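Local coordinates for protein molinate hydrolase (Gulosibacter molinativorax, PDB 4WGX) that probably hydrolyses carbon-nitrogen bonds other than peptide bonds, as a metal-binding amidohydrolase named for the herbicide molinate, at residues V67-G72 / V110-N115; A140-G145 / V179-H184; P149-F154 / R172-F177; L188-V193 / E231-V236. All blocks are in the same frame, centred on the assembly; numbering follows the deposited sequence.

Contact 1. Residues V67-G72 / V110-N115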
loop_
_atom_site.group_PDB
_atom_site.type_symbol
_atom_site.label_atom_id
_atom_site.label_comp_id
_atom_site.label_asym_id
_atom_site.label_seq_id
_atom_site.Cartn_x
_atom_site.Cartn_y
_atom_site.Cartn_z
ATOM N N VAL A 67 31.871 -2.752 -2.339
ATOM C CA VAL A 67 31.123 -3.281 -1.217
ATOM C C VAL A 67 30.390 -2.156 -0.523
ATOM O O VAL A 67 30.623 -0.985 -0.797
ATOM C CB VAL A 67 32.023 -3.994 -0.182
ATOM C CG1 VAL A 67 32.729 -5.160 -0.802
ATOM C CG2 VAL A 67 33.024 -3.034 0.406
ATOM N N HIS A 68 29.503 -2.536 0.383
ATOM C CA HIS A 68 28.817 -1.595 1.244
ATOM C C HIS A 68 28.912 -2.128 2.659
ATOM O O HIS A 68 28.332 -3.159 2.989
ATOM C CB HIS A 68 27.374 -1.415 0.782
ATOM C CG HIS A 68 27.276 -1.047 -0.664
ATOM N ND1 HIS A 68 27.622 0.207 -1.121
ATOM C CD2 HIS A 68 26.948 -1.765 -1.746
ATOM C CE1 HIS A 68 27.485 0.242 -2.433
ATOM N NE2 HIS A 68 27.073 -0.953 -2.842
ATOM N N LEU A 69 29.678 -1.431 3.487
ATOM C CA LEU A 69 30.003 -1.931 4.811
ATOM C C LEU A 69 28.901 -1.580 5.822
ATOM O O LEU A 69 28.852 -2.146 6.900
ATOM C CB LEU A 69 31.368 -1.395 5.238
ATOM C CG LEU A 69 32.526 -1.802 4.315
ATOM C CD1 LEU A 69 33.797 -1.085 4.719
ATOM C CD2 LEU A 69 32.758 -3.302 4.294
ATOM N N LEU A 70 28.021 -0.650 5.466
ATOM C CA LEU A 70 26.646 -0.667 5.989
ATOM C C LEU A 70 25.804 -1.309 4.892
ATOM O O LEU A 70 25.796 -0.821 3.768
ATOM C CB LEU A 70 26.121 0.723 6.334
ATOM C CG LEU A 70 26.728 1.444 7.530
ATOM C CD1 LEU A 70 26.026 2.764 7.774
ATOM C CD2 LEU A 70 26.662 0.588 8.781
ATOM N N ASP A 71 25.120 -2.406 5.195
ATOM C CA ASP A 71 24.610 -3.275 4.132
ATOM C C ASP A 71 23.507 -2.590 3.324
ATOM O O ASP A 71 22.372 -2.465 3.758
ATOM C CB ASP A 71 24.119 -4.604 4.704
ATOM C CG ASP A 71 23.710 -5.596 3.620
ATOM O OD1 ASP A 71 23.831 -5.290 2.424
ATOM O OD2 ASP A 71 23.271 -6.703 3.958
ATOM N N GLY A 72 23.865 -2.155 2.128
ATOM C CA GLY A 72 22.983 -1.341 1.324
ATOM C C GLY A 72 21.960 -2.167 0.571
ATOM O O GLY A 72 20.867 -1.696 0.268
ATOM N N VAL A 110 39.241 -3.167 0.511
ATOM C CA VAL A 110 37.881 -3.003 0.020
ATOM C C VAL A 110 37.637 -1.556 -0.391
ATOM O O VAL A 110 38.154 -0.603 0.215
ATOM C CB VAL A 110 36.814 -3.430 1.064
ATOM C CG1 VAL A 110 36.872 -4.920 1.304
ATOM C CG2 VAL A 110 36.969 -2.666 2.346
ATOM N N PHE A 111 36.866 -1.427 -1.461
ATOM C CA PHE A 111 36.440 -0.144 -1.979
ATOM C C PHE A 111 34.931 -0.042 -1.764
ATOM O O PHE A 111 34.156 -0.817 -2.313
ATOM C CB PHE A 111 36.837 -0.001 -3.451
ATOM C CG PHE A 111 38.325 0.070 -3.668
ATOM C CD1 PHE A 111 38.995 1.272 -3.586
ATOM C CD2 PHE A 111 39.054 -1.065 -3.937
ATOM C CE1 PHE A 111 40.346 1.336 -3.778
ATOM C CE2 PHE A 111 40.417 -0.997 -4.124
ATOM C CZ PHE A 111 41.057 0.197 -4.044
ATOM N N ASP A 112 34.531 0.905 -0.931
ATOM C CA ASP A 112 33.149 1.059 -0.531
ATOM C C ASP A 112 32.549 2.206 -1.316
ATOM O O ASP A 112 32.934 3.347 -1.119
ATOM C CB ASP A 112 33.053 1.297 0.986
ATOM C CG ASP A 112 31.609 1.456 1.484
ATOM O OD1 ASP A 112 30.808 2.136 0.826
ATOM O OD2 ASP A 112 31.282 0.908 2.552
ATOM N N THR A 113 31.591 1.904 -2.189
ATOM C CA THR A 113 31.095 2.903 -3.135
ATOM C C THR A 113 29.776 3.537 -2.719
ATOM O O THR A 113 29.238 4.355 -3.440
ATOM C CB THR A 113 30.917 2.312 -4.540
ATOM O OG1 THR A 113 29.823 1.395 -4.554
ATOM C CG2 THR A 113 32.172 1.601 -4.971
ATOM N N TRP A 114 29.259 3.162 -1.561
ATOM C CA TRP A 114 28.115 3.863 -0.985
ATOM C C TRP A 114 27.999 3.542 0.485
ATOM O O TRP A 114 27.894 2.388 0.866
ATOM C CB TRP A 114 26.801 3.505 -1.686
ATOM C CG TRP A 114 25.647 4.227 -1.096
ATOM C CD1 TRP A 114 25.317 5.524 -1.295
ATOM C CD2 TRP A 114 24.680 3.705 -0.182
ATOM N NE1 TRP A 114 24.200 5.847 -0.574
ATOM C CE2 TRP A 114 23.791 4.745 0.124
ATOM C CE3 TRP A 114 24.482 2.457 0.410
ATOM C CZ2 TRP A 114 22.718 4.581 0.987
ATOM C CZ3 TRP A 114 23.415 2.293 1.269
ATOM C CH2 TRP A 114 22.540 3.345 1.541
ATOM N N ASN A 115 27.969 4.579 1.304
ATOM C CA ASN A 115 27.973 4.423 2.748
ATOM C C ASN A 115 27.689 5.765 3.392
ATOM O O ASN A 115 27.555 6.761 2.701
ATOM C CB ASN A 115 29.318 3.863 3.220
ATOM C CG ASN A 115 29.229 3.162 4.560
ATOM O OD1 ASN A 115 28.478 3.563 5.446
ATOM N ND2 ASN A 115 29.998 2.100 4.708
HETATM O O HOH W 1 27.328 1.039 3.246
#

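Contact 2. Residues A140-G145 / V179-H184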
loop_
_atom_site.group_PDB
_atom_site.type_symbol
_atom_site.label_atom_id
_atom_site.label_comp_id
_atom_site.label_asym_id
_atom_site.label_seq_id
_atom_site.Cartn_x
_atom_site.Cartn_y
_atom_site.Cartn_z
ATOM N N ALA A 140 33.764 6.208 -1.137
ATOM C CA ALA A 140 33.200 7.308 -1.919
ATOM C C ALA A 140 32.415 8.261 -1.059
ATOM O O ALA A 140 32.175 9.397 -1.450
ATOM C CB ALA A 140 32.289 6.777 -3.007
ATOM N N GLY A 141 31.987 7.777 0.096
ATOM C CA GLY A 141 30.928 8.429 0.827
ATOM C C GLY A 141 29.623 8.077 0.125
ATOM O O GLY A 141 29.348 6.910 -0.137
ATOM N N THR A 142 28.831 9.081 -0.214
ATOM C CA THR A 142 27.539 8.830 -0.823
ATOM C C THR A 142 27.628 8.733 -2.342
ATOM O O THR A 142 28.678 8.906 -2.945
ATOM C CB THR A 142 26.524 9.922 -0.449
ATOM O OG1 THR A 142 25.221 9.529 -0.875
ATOM C CG2 THR A 142 26.877 11.240 -1.086
ATOM N N LEU A 143 26.494 8.439 -2.942
ATOM C CA LEU A 143 26.369 8.449 -4.384
ATOM C C LEU A 143 25.737 9.767 -4.800
ATOM O O LEU A 143 24.615 10.060 -4.413
ATOM C CB LEU A 143 25.548 7.250 -4.835
ATOM C CG LEU A 143 25.067 7.203 -6.271
ATOM C CD1 LEU A 143 26.195 7.506 -7.185
ATOM C CD2 LEU A 143 24.530 5.835 -6.567
ATOM N N ILE A 144 26.468 10.574 -5.566
ATOM C CA ILE A 144 26.028 11.932 -5.865
ATOM C C ILE A 144 24.748 11.942 -6.676
ATOM O O ILE A 144 24.706 11.403 -7.771
ATOM C CB ILE A 144 27.070 12.728 -6.662
ATOM C CG1 ILE A 144 28.449 12.686 -5.994
ATOM C CG2 ILE A 144 26.605 14.161 -6.846
ATOM C CD1 ILE A 144 28.506 13.284 -4.632
ATOM N N GLY A 145 23.719 12.581 -6.131
ATOM C CA GLY A 145 22.446 12.719 -6.811
ATOM C C GLY A 145 21.422 11.645 -6.475
ATOM O O GLY A 145 20.332 11.631 -7.040
ATOM N N VAL A 179 24.275 13.551 3.013
ATOM C CA VAL A 179 25.318 14.541 3.293
ATOM C C VAL A 179 25.138 15.732 2.338
ATOM O O VAL A 179 26.083 16.325 1.841
ATOM C CB VAL A 179 26.733 13.845 3.222
ATOM C CG1 VAL A 179 27.911 14.789 3.128
ATOM C CG2 VAL A 179 26.916 12.988 4.458
ATOM N N GLY A 180 23.880 16.084 2.104
ATOM C CA GLY A 180 23.542 17.228 1.277
ATOM C C GLY A 180 23.614 17.003 -0.217
ATOM O O GLY A 180 23.345 17.925 -0.975
ATOM N N MET A 181 23.948 15.789 -0.644
ATOM C CA MET A 181 24.147 15.495 -2.065
ATOM C C MET A 181 23.046 14.586 -2.654
ATOM O O MET A 181 23.289 13.795 -3.563
ATOM C CB MET A 181 25.526 14.861 -2.269
ATOM C CG MET A 181 26.685 15.684 -1.654
ATOM S SD MET A 181 26.767 17.373 -2.277
ATOM C CE MET A 181 27.483 17.075 -3.872
ATOM N N GLY A 182 21.831 14.731 -2.142
ATOM C CA GLY A 182 20.717 13.904 -2.567
ATOM C C GLY A 182 19.982 14.401 -3.798
ATOM O O GLY A 182 20.550 15.095 -4.629
ATOM N N ARG A 183 18.706 14.041 -3.906
ATOM C CA ARG A 183 17.939 14.262 -5.125
ATOM C C ARG A 183 17.758 15.753 -5.455
ATOM O O ARG A 183 17.635 16.124 -6.620
ATOM C CB ARG A 183 16.578 13.570 -5.006
ATOM C CG ARG A 183 16.640 12.035 -4.942
ATOM C CD ARG A 183 17.140 11.405 -6.216
ATOM N NE ARG A 183 16.422 11.907 -7.373
ATOM C CZ ARG A 183 16.915 12.717 -8.305
ATOM N NH1 ARG A 183 18.174 13.131 -8.281
ATOM N NH2 ARG A 183 16.126 13.106 -9.283
ATOM N N HIS A 184 17.782 16.614 -4.445
ATOM C CA HIS A 184 17.562 18.045 -4.678
ATOM C C HIS A 184 18.610 18.693 -5.597
ATOM O O HIS A 184 18.356 19.739 -6.190
ATOM C CB HIS A 184 17.510 18.794 -3.347
ATOM C CG HIS A 184 18.853 19.082 -2.758
ATOM N ND1 HIS A 184 19.463 20.318 -2.869
ATOM C CD2 HIS A 184 19.703 18.311 -2.046
ATOM C CE1 HIS A 184 20.631 20.282 -2.260
ATOM N NE2 HIS A 184 20.802 19.077 -1.749
#

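Contact 3. Residues P149-F154 / R172-F177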
loop_
_atom_site.group_PDB
_atom_site.type_symbol
_atom_site.label_atom_id
_atom_site.label_comp_id
_atom_site.label_asym_id
_atom_site.label_seq_id
_atom_site.Cartn_x
_atom_site.Cartn_y
_atom_site.Cartn_z
ATOM N N PRO A 149 18.306 6.045 2.203
ATOM C CA PRO A 149 17.595 4.767 2.279
ATOM C C PRO A 149 16.081 4.868 2.540
ATOM O O PRO A 149 15.389 3.865 2.431
ATOM C CB PRO A 149 18.295 4.057 3.438
ATOM C CG PRO A 149 18.831 5.125 4.275
ATOM C CD PRO A 149 19.206 6.236 3.350
ATOM N N PHE A 150 15.584 6.050 2.872
ATOM C CA PHE A 150 14.158 6.251 3.093
ATOM C C PHE A 150 13.575 7.266 2.125
ATOM O O PHE A 150 12.687 8.023 2.456
ATOM C CB PHE A 150 13.930 6.635 4.554
ATOM C CG PHE A 150 14.436 5.586 5.490
ATOM C CD1 PHE A 150 13.858 4.338 5.494
ATOM C CD2 PHE A 150 15.541 5.802 6.290
ATOM C CE1 PHE A 150 14.336 3.346 6.300
ATOM C CE2 PHE A 150 16.017 4.807 7.102
ATOM C CZ PHE A 150 15.420 3.581 7.103
ATOM N N THR A 151 14.072 7.221 0.899
ATOM C CA THR A 151 13.536 8.012 -0.198
ATOM C C THR A 151 13.042 7.054 -1.265
ATOM O O THR A 151 13.018 5.851 -1.040
ATOM C CB THR A 151 14.590 8.950 -0.786
ATOM O OG1 THR A 151 15.599 8.186 -1.457
ATOM C CG2 THR A 151 15.212 9.778 0.302
ATOM N N GLY A 152 12.667 7.591 -2.422
ATOM C CA GLY A 152 12.152 6.791 -3.517
ATOM C C GLY A 152 13.156 5.810 -4.087
ATOM O O GLY A 152 12.788 4.815 -4.702
ATOM N N ASP A 153 14.430 6.081 -3.854
ATOM C CA ASP A 153 15.500 5.248 -4.371
ATOM C C ASP A 153 15.615 3.895 -3.682
ATOM O O ASP A 153 16.357 3.042 -4.132
ATOM C CB ASP A 153 16.822 6.003 -4.258
ATOM C CG ASP A 153 16.918 7.162 -5.250
ATOM O OD1 ASP A 153 16.919 6.919 -6.468
ATOM O OD2 ASP A 153 16.978 8.321 -4.820
ATOM N N PHE A 154 14.874 3.688 -2.603
ATOM C CA PHE A 154 14.869 2.386 -1.949
ATOM C C PHE A 154 13.442 1.865 -1.746
ATOM O O PHE A 154 13.243 0.820 -1.151
ATOM C CB PHE A 154 15.615 2.461 -0.612
ATOM C CG PHE A 154 17.095 2.691 -0.755
ATOM C CD1 PHE A 154 17.592 3.943 -1.068
ATOM C CD2 PHE A 154 17.985 1.651 -0.589
ATOM C CE1 PHE A 154 18.944 4.151 -1.201
ATOM C CE2 PHE A 154 19.334 1.852 -0.717
ATOM C CZ PHE A 154 19.817 3.104 -1.026
ATOM N N ARG A 172 16.850 11.759 9.835
ATOM C CA ARG A 172 18.181 11.645 10.405
ATOM C C ARG A 172 19.026 10.608 9.666
ATOM O O ARG A 172 20.208 10.826 9.458
ATOM C CB ARG A 172 18.112 11.306 11.895
ATOM C CG ARG A 172 19.479 11.214 12.550
ATOM C CD ARG A 172 19.431 11.353 14.066
ATOM N NE ARG A 172 18.931 10.145 14.725
ATOM C CZ ARG A 172 17.734 10.010 15.290
ATOM N NH1 ARG A 172 16.861 11.007 15.308
ATOM N NH2 ARG A 172 17.415 8.870 15.862
ATOM N N MET A 173 18.434 9.487 9.273
ATOM C CA MET A 173 19.176 8.505 8.478
ATOM C C MET A 173 19.473 9.001 7.047
ATOM O O MET A 173 20.617 8.872 6.524
ATOM C CB MET A 173 18.410 7.187 8.417
ATOM C CG MET A 173 18.225 6.495 9.763
ATOM S SD MET A 173 19.759 5.989 10.578
ATOM C CE MET A 173 20.069 7.373 11.659
ATOM N N ASP A 174 18.452 9.563 6.406
ATOM C CA ASP A 174 18.641 10.106 5.071
ATOM C C ASP A 174 19.765 11.149 5.093
ATOM O O ASP A 174 20.578 11.176 4.191
ATOM C CB ASP A 174 17.339 10.710 4.502
ATOM C CG ASP A 174 16.369 9.648 3.991
ATOM O OD1 ASP A 174 16.778 8.475 3.894
ATOM O OD2 ASP A 174 15.206 9.993 3.679
ATOM N N ALA A 175 19.826 11.987 6.125
ATOM C CA ALA A 175 20.864 13.013 6.183
ATOM C C ALA A 175 22.263 12.411 6.312
ATOM O O ALA A 175 23.205 12.899 5.704
ATOM C CB ALA A 175 20.612 13.977 7.331
ATOM N N MET A 176 22.408 11.356 7.103
ATOM C CA MET A 176 23.739 10.838 7.342
ATOM C C MET A 176 24.214 10.063 6.126
ATOM O O MET A 176 25.425 9.976 5.909
ATOM C CB MET A 176 23.798 9.991 8.618
ATOM C CG MET A 176 23.572 8.529 8.449
ATOM S SD MET A 176 23.798 7.621 9.986
ATOM C CE MET A 176 23.515 5.989 9.349
ATOM N N PHE A 177 23.299 9.522 5.319
ATOM C CA PHE A 177 23.753 9.017 4.006
ATOM C C PHE A 177 23.885 10.070 2.876
ATOM O O PHE A 177 24.812 10.011 2.092
ATOM C CB PHE A 177 22.848 7.893 3.513
ATOM C CG PHE A 177 23.000 6.619 4.278
ATOM C CD1 PHE A 177 23.952 5.684 3.922
ATOM C CD2 PHE A 177 22.189 6.364 5.360
ATOM C CE1 PHE A 177 24.082 4.513 4.633
ATOM C CE2 PHE A 177 22.309 5.206 6.074
ATOM C CZ PHE A 177 23.255 4.276 5.718
#

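Contact 4. Residues L188-V193 / E231-V236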
loop_
_atom_site.group_PDB
_atom_site.type_symbol
_atom_site.label_atom_id
_atom_site.label_comp_id
_atom_site.label_asym_id
_atom_site.label_seq_id
_atom_site.Cartn_x
_atom_site.Cartn_y
_atom_site.Cartn_z
ATOM N N LEU A 188 18.760 22.090 -9.248
ATOM C CA LEU A 188 19.610 23.274 -9.223
ATOM C C LEU A 188 20.237 23.598 -10.572
ATOM O O LEU A 188 20.501 22.708 -11.374
ATOM C CB LEU A 188 20.715 23.102 -8.179
ATOM C CG LEU A 188 20.284 22.959 -6.726
ATOM C CD1 LEU A 188 21.510 22.719 -5.882
ATOM C CD2 LEU A 188 19.539 24.182 -6.253
ATOM N N PRO A 189 20.492 24.888 -10.817
ATOM C CA PRO A 189 21.297 25.285 -11.970
ATOM C C PRO A 189 22.768 24.959 -11.712
ATOM O O PRO A 189 23.137 24.762 -10.562
ATOM C CB PRO A 189 21.046 26.785 -12.067
ATOM C CG PRO A 189 20.750 27.203 -10.689
ATOM C CD PRO A 189 20.203 26.032 -9.939
ATOM N N PRO A 190 23.589 24.873 -12.766
ATOM C CA PRO A 190 24.962 24.363 -12.664
ATOM C C PRO A 190 25.854 25.133 -11.671
ATOM O O PRO A 190 26.642 24.528 -10.925
ATOM C CB PRO A 190 25.502 24.498 -14.087
ATOM C CG PRO A 190 24.388 24.968 -14.939
ATOM C CD PRO A 190 23.154 25.079 -14.154
ATOM N N ALA A 191 25.708 26.453 -11.645
ATOM C CA ALA A 191 26.545 27.301 -10.806
ATOM C C ALA A 191 26.240 27.136 -9.323
ATOM O O ALA A 191 27.067 27.490 -8.488
ATOM C CB ALA A 191 26.398 28.763 -11.213
ATOM N N GLU A 192 25.069 26.598 -8.990
ATOM C CA GLU A 192 24.761 26.280 -7.596
ATOM C C GLU A 192 25.180 24.860 -7.259
ATOM O O GLU A 192 25.388 24.538 -6.099
ATOM C CB GLU A 192 23.278 26.470 -7.293
ATOM C CG GLU A 192 22.786 27.885 -7.490
ATOM C CD GLU A 192 21.438 28.140 -6.844
ATOM O OE1 GLU A 192 21.003 27.328 -6.002
ATOM O OE2 GLU A 192 20.814 29.169 -7.172
ATOM N N VAL A 193 25.285 24.006 -8.267
ATOM C CA VAL A 193 25.791 22.658 -8.058
ATOM C C VAL A 193 27.302 22.682 -7.798
ATOM O O VAL A 193 27.788 21.996 -6.903
ATOM C CB VAL A 193 25.502 21.739 -9.267
ATOM C CG1 VAL A 193 26.301 20.448 -9.187
ATOM C CG2 VAL A 193 24.029 21.415 -9.350
ATOM N N GLU A 231 23.244 16.978 -18.965
ATOM C CA GLU A 231 24.630 16.639 -19.217
ATOM C C GLU A 231 25.594 17.766 -18.839
ATOM O O GLU A 231 26.740 17.490 -18.488
ATOM C CB GLU A 231 24.818 16.208 -20.676
ATOM C CG GLU A 231 24.355 14.760 -20.866
ATOM C CD GLU A 231 24.813 14.113 -22.154
ATOM O OE1 GLU A 231 25.912 14.452 -22.652
ATOM O OE2 GLU A 231 24.064 13.244 -22.653
ATOM N N ARG A 232 25.159 19.021 -18.861
ATOM C CA ARG A 232 26.088 20.081 -18.477
ATOM C C ARG A 232 26.290 20.114 -16.944
ATOM O O ARG A 232 27.401 20.386 -16.473
ATOM C CB ARG A 232 25.639 21.447 -19.026
ATOM C CG ARG A 232 24.397 22.045 -18.435
ATOM C CD ARG A 232 24.316 23.529 -18.787
ATOM N NE ARG A 232 23.167 24.155 -18.150
ATOM C CZ ARG A 232 22.864 25.443 -18.219
ATOM N NH1 ARG A 232 23.612 26.281 -18.921
ATOM N NH2 ARG A 232 21.794 25.892 -17.588
ATOM N N VAL A 233 25.251 19.802 -16.168
ATOM C CA VAL A 233 25.418 19.641 -14.714
ATOM C C VAL A 233 26.290 18.407 -14.415
ATOM O O VAL A 233 27.174 18.421 -13.535
ATOM C CB VAL A 233 24.059 19.545 -13.989
ATOM C CG1 VAL A 233 24.215 18.999 -12.578
ATOM C CG2 VAL A 233 23.391 20.908 -13.930
ATOM N N LEU A 234 26.059 17.337 -15.163
ATOM C CA LEU A 234 26.902 16.159 -15.047
ATOM C C LEU A 234 28.362 16.544 -15.304
ATOM O O LEU A 234 29.266 16.134 -14.571
ATOM C CB LEU A 234 26.463 15.067 -16.011
ATOM C CG LEU A 234 27.308 13.791 -15.967
ATOM C CD1 LEU A 234 27.205 13.114 -14.616
ATOM C CD2 LEU A 234 26.916 12.811 -17.065
ATOM N N ASP A 235 28.583 17.351 -16.334
ATOM C CA ASP A 235 29.927 17.806 -16.648
ATOM C C ASP A 235 30.512 18.712 -15.549
ATOM O O ASP A 235 31.700 18.640 -15.262
ATOM C CB ASP A 235 29.943 18.515 -18.007
ATOM C CG ASP A 235 29.878 17.538 -19.172
ATOM O OD1 ASP A 235 30.342 16.389 -19.014
ATOM O OD2 ASP A 235 29.378 17.915 -20.250
ATOM N N VAL A 236 29.694 19.563 -14.941
ATOM C CA VAL A 236 30.137 20.262 -13.742
ATOM C C VAL A 236 30.679 19.280 -12.685
ATOM O O VAL A 236 31.807 19.422 -12.167
ATOM C CB VAL A 236 29.000 21.086 -13.120
ATOM C CG1 VAL A 236 29.357 21.540 -11.716
ATOM C CG2 VAL A 236 28.669 22.266 -13.959
#

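Contact 1. Residues V67-G72 / V110-N115
Val-67 and Asp-112 form a single parallel beta bridge, in which Val-67 N donates to Phe-111 O (3.0 Å, 155°) while Thr-113 N returns a weak bond to Val-67 O at 3.3 Å. Beyond the bridge the side chain of Asp-112 takes over. Its CG stands anti to the backbone N (chi1 -179°), which carries the carboxylate toward 67-72. There OD2 accepts from Leu-69 N at 3.0 Å and from Asn-115 ND2 at 2.8 Å. The two donors come from opposite faces of the carboxylate plane, so one oxygen ties both loops together; OD1 takes a weak bond from Trp-114 N.

The segments lie at the ends of neighbouring strands of the beta/alpha barrel. In sequence, Asn-66 and His-68 probably fill the places of the His-X-His pair that amidohydrolases carry here. The His-68 side chain lies about 8 Å from that of His-271, a zinc ligand of this protein although no zinc is modelled on this chain.

Both ring nitrogens of His-68 are engaged. ND1 donates to Trp-114 O (3.0 Å), meeting a lone pair in the carbonyl plane at a C=O...N angle of 120°, and NE2 is hydrogen-bonded to Asp-342. A water also donates to Trp-114 O, at 2.8 Å. Thr-113 OG1 is held by Asn-66 and Lys-209, and the edge of the Trp-114 indole rests against the backbone of Gly-72, its CZ3 lying 3.7 Å from Gly-72 CA.

Contact 2. Residues A140-G145 / V179-H184
Gly-145 is held to 179-184 at both ends of its backbone. Its N donates to Met-181 O at 2.9 Å, and its O receives Arg-183 NH1, also at 2.9 Å. The arginine leaves its backbone heading away from 140-145. Bends at chi2 (-66°) and chi3 (-51°) turn the chain round and bring the edge of the guanidinium back to the carbonyl, with Arg-183 CD brushing Gly-145 O at 3.3 Å.

Beside these bonds lies a small apolar patch. Met-181 CB meets Thr-142 CG2 at 4.0 Å from across, whereas the Ile-144 side chain runs alongside the methionine, pointing the same way, so that its CD1 reaches Met-181 CE at 4.0 Å.

The short, weakly bonded strand 143-144 belongs to the parallel wall of the barrel and pairs with strand 208-211. The loop 179-184 leads from helix 167-178 to helix 190-201, and therefore joins the layer of outer helices to the exit of this strand. Helix 190-201 covers the apolar patch, its Ile-197 touching both Ile-144 and Met-181.

Further out, Ser-186 OG also bonds Arg-183 NH1, while NH2 reaches Pro-225 O of the second subunit and the guanidinium makes a cation-pi contact with Tyr-226 of that subunit. The loop itself is braced by His-184 NE2, which donates to Gly-180 O at 2.9 Å.

Contact 3. Residues P149-F154 / R172-F177
Phe-150 touches helix 167-178 along one flank of its side chain. Its CB lies 3.5 Å from Asp-174 OD1, the oxygen that accepts from Phe-150 N. With CG anti to the carbonyl carbon (chi1 -59°), the ring runs on beside Met-173, the two side chains pointing the same way. CG is still near the carboxylate; CD2 sits midway, 3.8 Å from both Asp-174 OD1 and Met-173 CB. At CE2 the ring edge closes on Met-173 CB (3.6 Å), which lies in the plane of the ring.

One residue earlier, Pro-149 packs its CD at 3.6 Å against Phe-177 CD2. These residues seal the loop that follows strand 143-144 onto the outer helix 167-178 of the barrel.

The polar link is Phe-150 N to Asp-174 OD1 (2.9 Å), made through the syn lone pair. Asp-174 OD2 lies beside Thr-151 CG2 (3.4 Å) and forms a salt bridge with Arg-162. One oxygen thus takes a backbone N-H and the other a cation, which probably keeps this buried aspartate ionised and limits rotation of its carboxylate.

Contact 4. Residues L188-V193 / E231-V236
Two backbone N-H groups grip Pro-189 O, Glu-192 N at 3.1 Å and Val-193 N at 3.2 Å, and the helical turn they close presents Pro-190 and Val-193 to helix 231-243. Pro-189 is the N-cap residue of helix 190-201, and Pro-190 begins its first turn.

Different atoms of the Pro-190 ring meet different partners. Its CG lies over one face of the Arg-232 guanidinium, toward the rim, 3.5 Å from Arg-232 NE. Arg-232 reaches it by placing CG between its own backbone N and carbonyl carbon (chi1 69°) and then running extended to NE. The ring's CB meets Val-236 CG2 at 3.9 Å, while Val-233 CG2 packs against Pro-190 CA at 4.0 Å.

Helices 190-201 and 231-243 are neighbours in the outer layer of the beta/alpha barrel, joined in the chain through strand 208-211. Each contributes residues three apart, Pro-190 and Val-193 from one and Val-233 and Val-236 from the other, so the meeting surfaces are short apolar ridges.

Val-193 splits its methyls between the two valines opposite. Having CG1 anti to the backbone N (chi1 167°), it sets CG2 against Val-233 CG1 at 4.0 Å and CG1 against Val-236 CG1 at 4.1 Å.

The charged end of Arg-232 serves another partner, since NE forms a salt bridge with Glu-256 of the second subunit. That glutamate also packs on Pro-190 and Val-233.

How the contacts relate
Contact 1 is the most central, fully buried and dominated by hydrogen bonds, whereas contact 4, its centre about 28 Å from the centre of the chain and only partly buried, relies on apolar packing between two outer helices. Contacts 2 and 3 are also buried but lie farther out than contact 1, and mix both chemistries. Contact 3 is nested in the loop closed by contact 2: contact 2 ties strand 143-144 to the loop leaving helix 167-178, and contact 3 ties the loop after the strand to the helix itself. Trp-114 joins contact 1 to contacts 2 and 3, packing near Leu-143 and stacking on Phe-177. Contact 4 follows contact 2 directly in sequence. The second subunit reaches contacts 2, 3 and 4, but not contact 1.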